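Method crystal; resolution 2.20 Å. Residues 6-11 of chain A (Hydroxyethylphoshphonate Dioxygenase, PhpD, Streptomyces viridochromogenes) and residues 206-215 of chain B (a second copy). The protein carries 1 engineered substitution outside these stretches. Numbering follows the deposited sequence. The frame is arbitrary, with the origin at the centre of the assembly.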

# COMPACT_ATOMS: atom_id res chain seq x y z
N ILE A 6 14.04 18.81 -4.02
CA ILE A 6 13.45 17.95 -5.04
C ILE A 6 13.88 16.49 -4.94
O ILE A 6 15.03 16.18 -4.61
CB ILE A 6 13.79 18.47 -6.45
CG1 ILE A 6 13.26 19.90 -6.61
CG2 ILE A 6 13.19 17.56 -7.51
CD1 ILE A 6 13.52 20.50 -7.97
N ASP A 7 12.95 15.58 -5.23
CA ASP A 7 13.22 14.16 -5.17
C ASP A 7 13.71 13.67 -6.54
O ASP A 7 12.95 13.69 -7.51
CB ASP A 7 11.95 13.39 -4.78
CG ASP A 7 12.23 11.95 -4.40
OD1 ASP A 7 12.94 11.25 -5.14
OD2 ASP A 7 11.71 11.51 -3.34
N PRO A 8 14.97 13.23 -6.63
CA PRO A 8 15.54 12.74 -7.89
C PRO A 8 14.76 11.55 -8.44
O PRO A 8 14.66 11.35 -9.65
CB PRO A 8 16.97 12.37 -7.51
CG PRO A 8 16.81 11.89 -6.10
CD PRO A 8 15.90 12.95 -5.51
N PHE A 9 14.20 10.76 -7.53
CA PHE A 9 13.42 9.59 -7.88
C PHE A 9 12.08 9.99 -8.49
O PHE A 9 11.66 9.46 -9.51
CB PHE A 9 13.20 8.72 -6.64
CG PHE A 9 12.47 7.43 -6.91
CD1 PHE A 9 13.07 6.42 -7.65
CD2 PHE A 9 11.18 7.24 -6.41
CE1 PHE A 9 12.40 5.23 -7.90
CE2 PHE A 9 10.50 6.05 -6.65
CZ PHE A 9 11.11 5.04 -7.40
N LYS A 10 11.40 10.95 -7.84
CA LYS A 10 10.11 11.42 -8.33
C LYS A 10 10.24 12.19 -9.63
O LYS A 10 9.31 12.23 -10.43
CB LYS A 10 9.43 12.30 -7.28
CG LYS A 10 9.16 11.62 -5.95
CD LYS A 10 8.31 12.49 -5.04
CE LYS A 10 8.17 11.87 -3.66
NZ LYS A 10 7.20 12.62 -2.81
N LEU A 11 11.41 12.80 -9.84
CA LEU A 11 11.67 13.58 -11.04
C LEU A 11 11.96 12.68 -12.24
O LEU A 11 11.44 12.89 -13.33
CB LEU A 11 12.86 14.53 -10.81
CG LEU A 11 13.28 15.40 -12.00
CD1 LEU A 11 12.15 16.36 -12.36
CD2 LEU A 11 14.53 16.16 -11.66
N ILE B 206 5.65 -1.20 -5.80
CA ILE B 206 6.85 -1.22 -4.98
C ILE B 206 7.42 0.20 -4.89
O ILE B 206 8.30 0.48 -4.08
CB ILE B 206 7.89 -2.21 -5.58
CG1 ILE B 206 9.02 -2.46 -4.59
CG2 ILE B 206 8.45 -1.66 -6.88
CD1 ILE B 206 9.96 -3.53 -5.05
N SER B 207 6.89 1.09 -5.72
CA SER B 207 7.33 2.48 -5.77
C SER B 207 7.25 3.19 -4.42
O SER B 207 8.16 3.93 -4.05
CB SER B 207 6.52 3.26 -6.81
OG SER B 207 7.00 4.59 -6.93
N PRO B 208 6.15 3.00 -3.68
CA PRO B 208 6.04 3.67 -2.38
C PRO B 208 7.20 3.28 -1.44
O PRO B 208 7.80 4.14 -0.79
CB PRO B 208 4.68 3.21 -1.87
CG PRO B 208 3.88 3.14 -3.15
CD PRO B 208 4.85 2.42 -4.07
N LEU B 209 7.49 1.98 -1.37
CA LEU B 209 8.58 1.48 -0.54
C LEU B 209 9.90 2.12 -0.99
O LEU B 209 10.65 2.65 -0.18
CB LEU B 209 8.69 -0.04 -0.68
CG LEU B 209 9.97 -0.66 -0.12
CD1 LEU B 209 10.03 -0.40 1.37
CD2 LEU B 209 10.01 -2.16 -0.41
N MET B 210 10.16 2.05 -2.29
CA MET B 210 11.39 2.63 -2.84
C MET B 210 11.54 4.09 -2.48
O MET B 210 12.61 4.53 -2.04
CB MET B 210 11.42 2.48 -4.35
CG MET B 210 11.79 1.10 -4.80
SD MET B 210 11.45 0.88 -6.53
CE MET B 210 12.88 1.64 -7.28
N THR B 211 10.47 4.86 -2.68
CA THR B 211 10.48 6.28 -2.39
C THR B 211 10.95 6.53 -0.97
O THR B 211 11.68 7.49 -0.71
CB THR B 211 9.07 6.86 -2.55
OG1 THR B 211 8.59 6.57 -3.87
CG2 THR B 211 9.09 8.37 -2.33
N GLU B 212 10.55 5.66 -0.05
CA GLU B 212 10.92 5.78 1.35
C GLU B 212 12.34 5.28 1.60
O GLU B 212 13.14 5.95 2.25
CB GLU B 212 9.93 5.03 2.24
CG GLU B 212 8.52 5.60 2.22
CD GLU B 212 8.33 6.71 3.23
OE1 GLU B 212 9.30 7.45 3.50
OE2 GLU B 212 7.20 6.84 3.75
N ALA B 213 12.65 4.09 1.08
CA ALA B 213 13.97 3.51 1.28
C ALA B 213 15.08 4.43 0.75
O ALA B 213 16.19 4.42 1.27
CB ALA B 213 14.04 2.14 0.61
N ASN B 214 14.76 5.22 -0.28
CA ASN B 214 15.75 6.14 -0.85
C ASN B 214 16.17 7.20 0.16
O ASN B 214 17.23 7.81 0.02
CB ASN B 214 15.20 6.83 -2.10
CG ASN B 214 15.17 5.92 -3.30
OD1 ASN B 214 16.06 5.09 -3.48
ND2 ASN B 214 14.17 6.08 -4.15
N ASN B 215 15.34 7.41 1.18
CA ASN B 215 15.62 8.42 2.19
C ASN B 215 16.25 7.87 3.47
O ASN B 215 16.67 8.64 4.34
CB ASN B 215 14.34 9.19 2.54
CG ASN B 215 13.86 10.07 1.40
OD1 ASN B 215 12.66 10.20 1.16
ND2 ASN B 215 14.80 10.68 0.69
O HOH W 1 12.88 9.04 -2.94
O HOH W 2 11.28 11.94 -0.79

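The contact pairs the start of one helix with the flank of another, and no direct hydrogen bond crosses it. The two stretches bury 279 Å² between them, counting both sides, and A:Phe9 has by far the largest share, 110 Å². The design is simple: one aromatic ring lies against a helix surface, and beside it one carboxylate reaches that helix through water.

The chain B helix opens at B:Ser207, whose CB points sideways to the partner. Its small side chain leaves OG at the ring edge, near the ring plane, 3.8 Å from CE2 of A:Phe9. The next two residues play no part. B:Pro208 points away, and B:Leu209 is buried out of reach, as expected of a helix that offers only one of its sides to a neighbour.

B:Met210 points toward chain A and brings the apolar component. Its CE lies 3.7 Å from CE1 of A:Phe9, in an oblique approach, while SD is 5.4 Å from the ring centroid and 63° off the normal. An unbranched, flexible thioether suits this position because its terminal methyl can settle against an aromatic carbon.

B:Thr211, one turn after B:Ser207, belongs to the nearest CA pair of the two stretches: B:Thr211 CA is 7.1 Å from A:Phe9 CA. The m rotamer turns OG1 back to the helix, where it donates to B:Ser207 O at 2.7 Å. With its proton committed there, the hydroxyl can pack obliquely on the ring, OG1 to CE2 of A:Phe9 at 3.4 Å, without an unmet donor. The methyl faces other neighbours: CG2 is 3.9 Å from CE of A:Lys10 and 4.2 Å from OD2 of A:Asp7. The lysine's extended chain thus supplies methylene packing, while its NZ is hydrogen-bonded elsewhere in the structure.

B:Glu212 points away and B:Ala213 is out of reach, so the next contribution comes from B:Asn214, directed toward chain A. Its amide approaches with the nitrogen leading: ND2 lies over one face of the ring, 3.5 Å from CG of A:Phe9. The same nitrogen makes a weak hydrogen bond to water 1, 3.4 Å from the water's O. Water 1 donates to A:Asp7 OD2 at 2.8 Å and to the backbone B:Thr211 O at 3.0 Å, both measured from the water's O.

B:Asn215 points sideways, but its end comes nearer, and its reach is extended by water 2. The water donates to OD1 of B:Asn215, with its O 3.0 Å away, and to OD2 of A:Asp7, with its O 2.6 Å away.

A:Asp7 therefore does two jobs. As the N-cap of its own helix it accepts at OD1 from A:Lys10 N at 3.1 Å and, weakly, from A:Phe9 N at 2.7 Å; OD2 takes both bridging waters. The rule to read here is that a cap can hold its helix start with one oxygen and serve a neighbouring chain with the other.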